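Local coordinates for putative uncharacterized protein (Pseudomonas phage 201phi2-1, PDB 3R4V), which is of unknown function but belongs to the phage tubulin-like proteins of the tubulin superfamily and binds guanosine-5'-diphosphate, at residues V191-F197 against I227-S231. Coordinates in Å, arbitrary orientation, origin at the centre of the assembly. Numbering follows the deposited sequence.
Sequences VANWVRF and ISQLS
Ser228 OG donates a hydrogen bond to Trp194 O at 2.7 Å, occupying a carbonyl in the last turn of helix 188-195; Arg196, just after it, is the first residue to leave helical angles (phi/psi -97/53). A weak second bond runs the other way, Trp194 NE1 to Ser228 O at 3.3 Å with an N-H...O angle of 133°; NE1 also bonds weakly to Phe267 O on the adjoining strand 264-270. Both bonds centre on the closest CA pair, Trp194-Ser228 at 5.9 Å. Helix 191-195 packs on strand 228-231 at 8.4 Å between axes, their directions 143° apart, roughly antiparallel. The strand enters this contact through a classic beta bulge, Ile227 and Ser228 together facing Ile269. Both segments belong to the tubulin-like C-terminal domain, and helix 188-195 packs against the C-terminal strands of the mixed sheet, Trp194 also touching Tyr247 of strand 247-252 and Ile269 of strand 264-270, with Leu178 of helix 161-178 touching both Trp194 and Leu230. The indole (chi1 t, chi2 66°) lies with one face under Leu230: CB sits 4.0 Å from the centroid of the Trp194 five-membered ring, a CH-pi contact, and Leu230 CD1 is 3.6 Å from Trp194 CG. Leu230 CD1 also reaches Val191 CG2 at 4.3 Å. Beyond the helix end, Phe197 (chi1 p) turns its ring face to Ile227, whose CG2 stands 3.7 Å from the ring centroid of Phe197.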
ATOM      1  N   VAL A 191      -7.834   2.720 -18.268  1.00 28.20           N
ATOM      2  CA  VAL A 191      -7.217   2.490 -16.964  1.00 29.76           C
ATOM      3  C   VAL A 191      -7.737   3.483 -15.927  1.00 25.34           C
ATOM      4  O   VAL A 191      -8.098   3.087 -14.816  1.00 26.98           O
ATOM      5  CB  VAL A 191      -5.680   2.552 -17.038  1.00 28.38           C
ATOM      6  CG1 VAL A 191      -5.065   2.530 -15.640  1.00 26.87           C
ATOM      7  CG2 VAL A 191      -5.150   1.398 -17.892  1.00 29.15           C
ATOM      8  N   ALA A 192      -7.803   4.761 -16.297  1.00 35.33           N
ATOM      9  CA  ALA A 192      -8.285   5.795 -15.375  1.00 31.57           C
ATOM     10  C   ALA A 192      -9.693   5.474 -14.898  1.00 32.89           C
ATOM     11  O   ALA A 192      -9.984   5.535 -13.703  1.00 32.20           O
ATOM     12  CB  ALA A 192      -8.239   7.186 -16.026  1.00 28.61           C
ATOM     13  N   ASN A 193     -10.572   5.112 -15.826  1.00 29.21           N
ATOM     14  CA  ASN A 193     -11.955   4.832 -15.458  1.00 32.55           C
ATOM     15  C   ASN A 193     -12.171   3.500 -14.748  1.00 28.63           C
ATOM     16  O   ASN A 193     -13.230   3.280 -14.152  1.00 25.45           O
ATOM     17  CB  ASN A 193     -12.877   4.976 -16.659  1.00 40.93           C
ATOM     18  CG  ASN A 193     -13.063   6.423 -17.057  1.00 47.37           C
ATOM     19  OD1 ASN A 193     -13.414   7.268 -16.224  1.00 43.26           O
ATOM     20  ND2 ASN A 193     -12.789   6.728 -18.314  1.00 50.59           N
ATOM     21  N   TRP A 194     -11.174   2.620 -14.817  1.00 23.83           N
ATOM     22  CA  TRP A 194     -11.188   1.392 -14.044  1.00 21.56           C
ATOM     23  C   TRP A 194     -10.958   1.702 -12.576  1.00 24.71           C
ATOM     24  O   TRP A 194     -11.705   1.243 -11.717  1.00 21.36           O
ATOM     25  CB  TRP A 194     -10.105   0.428 -14.551  1.00 21.04           C
ATOM     26  CG  TRP A 194      -9.712  -0.672 -13.605  1.00 20.05           C
ATOM     27  CD1 TRP A 194     -10.486  -1.715 -13.183  1.00 24.57           C
ATOM     28  CD2 TRP A 194      -8.430  -0.848 -12.989  1.00 20.98           C
ATOM     29  NE1 TRP A 194      -9.760  -2.531 -12.335  1.00 21.43           N
ATOM     30  CE2 TRP A 194      -8.497  -2.016 -12.200  1.00 18.00           C
ATOM     31  CE3 TRP A 194      -7.234  -0.125 -13.024  1.00 19.63           C
ATOM     32  CZ2 TRP A 194      -7.413  -2.478 -11.449  1.00 19.09           C
ATOM     33  CZ3 TRP A 194      -6.153  -0.584 -12.281  1.00 24.16           C
ATOM     34  CH2 TRP A 194      -6.248  -1.747 -11.506  1.00 18.94           C
ATOM     35  N   VAL A 195      -9.915   2.474 -12.285  1.00 20.81           N
ATOM     36  CA  VAL A 195      -9.515   2.677 -10.893  1.00 20.37           C
ATOM     37  C   VAL A 195     -10.228   3.868 -10.231  1.00 20.95           C
ATOM     38  O   VAL A 195     -10.473   3.858  -9.014  1.00 23.05           O
ATOM     39  CB  VAL A 195      -7.972   2.784 -10.754  1.00 20.89           C
ATOM     40  CG1 VAL A 195      -7.450   4.100 -11.329  1.00 21.71           C
ATOM     41  CG2 VAL A 195      -7.580   2.631  -9.302  1.00 19.97           C
ATOM     42  N   ARG A 196     -10.572   4.879 -11.032  1.00 21.27           N
ATOM     43  CA  ARG A 196     -11.374   6.018 -10.568  1.00 20.69           C
ATOM     44  C   ARG A 196     -12.845   5.794 -10.940  1.00 22.77           C
ATOM     45  O   ARG A 196     -13.474   6.648 -11.576  1.00 26.35           O
ATOM     46  CB  ARG A 196     -10.882   7.314 -11.210  1.00 25.19           C
ATOM     47  CG  ARG A 196      -9.428   7.690 -10.900  1.00 24.01           C
ATOM     48  CD  ARG A 196      -9.056   9.012 -11.618  1.00 28.72           C
ATOM     49  NE  ARG A 196      -9.961  10.083 -11.208  1.00 27.49           N
ATOM     50  CZ  ARG A 196      -9.775  10.822 -10.122  1.00 29.87           C
ATOM     51  NH1 ARG A 196      -8.691  10.636  -9.381  1.00 26.62           N
ATOM     52  NH2 ARG A 196     -10.655  11.752  -9.782  1.00 33.14           N
ATOM     53  N   PHE A 197     -13.386   4.640 -10.562  1.00 23.25           N
ATOM     54  CA  PHE A 197     -14.695   4.228 -11.067  1.00 24.38           C
ATOM     55  C   PHE A 197     -15.851   5.131 -10.632  1.00 24.85           C
ATOM     56  O   PHE A 197     -16.873   5.169 -11.295  1.00 26.32           O
ATOM     57  CB  PHE A 197     -14.991   2.753 -10.757  1.00 23.91           C
ATOM     58  CG  PHE A 197     -14.939   2.409  -9.290  1.00 19.97           C
ATOM     59  CD1 PHE A 197     -16.044   2.631  -8.473  1.00 23.91           C
ATOM     60  CD2 PHE A 197     -13.790   1.854  -8.731  1.00 20.22           C
ATOM     61  CE1 PHE A 197     -16.010   2.323  -7.119  1.00 19.74           C
ATOM     62  CE2 PHE A 197     -13.748   1.529  -7.379  1.00 19.79           C
ATOM     63  CZ  PHE A 197     -14.856   1.759  -6.571  1.00 19.88           C
ATOM     64  N   ILE A 227     -16.392  -4.839  -8.228  1.00 19.22           N
ATOM     65  CA  ILE A 227     -16.881  -3.545  -8.713  1.00 15.12           C
ATOM     66  C   ILE A 227     -16.364  -3.201 -10.108  1.00 19.42           C
ATOM     67  O   ILE A 227     -17.131  -2.796 -10.978  1.00 22.55           O
ATOM     68  CB  ILE A 227     -16.442  -2.405  -7.771  1.00 20.00           C
ATOM     69  CG1 ILE A 227     -16.921  -2.690  -6.345  1.00 14.64           C
ATOM     70  CG2 ILE A 227     -16.929  -1.038  -8.290  1.00 21.16           C
ATOM     71  CD1 ILE A 227     -16.260  -1.788  -5.294  1.00 19.78           C
ATOM     72  N   SER A 228     -15.055  -3.340 -10.308  1.00 18.88           N
ATOM     73  CA  SER A 228     -14.424  -2.841 -11.523  1.00 19.61           C
ATOM     74  C   SER A 228     -13.288  -3.777 -11.924  1.00 24.37           C
ATOM     75  O   SER A 228     -12.424  -4.091 -11.110  1.00 20.01           O
ATOM     76  CB  SER A 228     -13.904  -1.418 -11.264  1.00 20.48           C
ATOM     77  OG  SER A 228     -13.375  -0.815 -12.420  1.00 23.74           O
ATOM     78  N   GLN A 229     -13.269  -4.192 -13.184  1.00 19.42           N
ATOM     79  CA  GLN A 229     -12.440  -5.316 -13.601  1.00 22.96           C
ATOM     80  C   GLN A 229     -11.663  -4.945 -14.856  1.00 27.06           C
ATOM     81  O   GLN A 229     -12.225  -4.366 -15.780  1.00 29.97           O
ATOM     82  CB  GLN A 229     -13.387  -6.462 -13.932  1.00 32.45           C
ATOM     83  CG  GLN A 229     -12.848  -7.867 -13.879  1.00 42.79           C
ATOM     84  CD  GLN A 229     -13.997  -8.858 -13.835  1.00 49.47           C
ATOM     85  OE1 GLN A 229     -14.617  -9.059 -12.788  1.00 48.61           O
ATOM     86  NE2 GLN A 229     -14.325  -9.439 -14.989  1.00 44.46           N
ATOM     87  N   LEU A 230     -10.378  -5.280 -14.890  1.00 23.66           N
ATOM     88  CA  LEU A 230      -9.582  -5.131 -16.108  1.00 24.73           C
ATOM     89  C   LEU A 230      -8.889  -6.462 -16.384  1.00 26.06           C
ATOM     90  O   LEU A 230      -8.235  -7.000 -15.500  1.00 27.78           O
ATOM     91  CB  LEU A 230      -8.546  -4.030 -15.909  1.00 28.07           C
ATOM     92  CG  LEU A 230      -8.318  -3.038 -17.041  1.00 39.98           C
ATOM     93  CD1 LEU A 230      -7.800  -1.723 -16.493  1.00 31.89           C
ATOM     94  CD2 LEU A 230      -7.347  -3.625 -18.054  1.00 42.99           C
ATOM     95  N   SER A 231      -9.051  -7.000 -17.594  1.00 23.14           N
ATOM     96  CA  SER A 231      -8.428  -8.274 -17.960  1.00 26.17           C
ATOM     97  C   SER A 231      -7.447  -8.110 -19.116  1.00 30.60           C
ATOM     98  O   SER A 231      -7.752  -7.434 -20.096  1.00 30.30           O
ATOM     99  CB  SER A 231      -9.496  -9.308 -18.340  1.00 29.05           C
ATOM    100  OG  SER A 231     -10.297  -9.635 -17.211  1.00 31.83           O
TER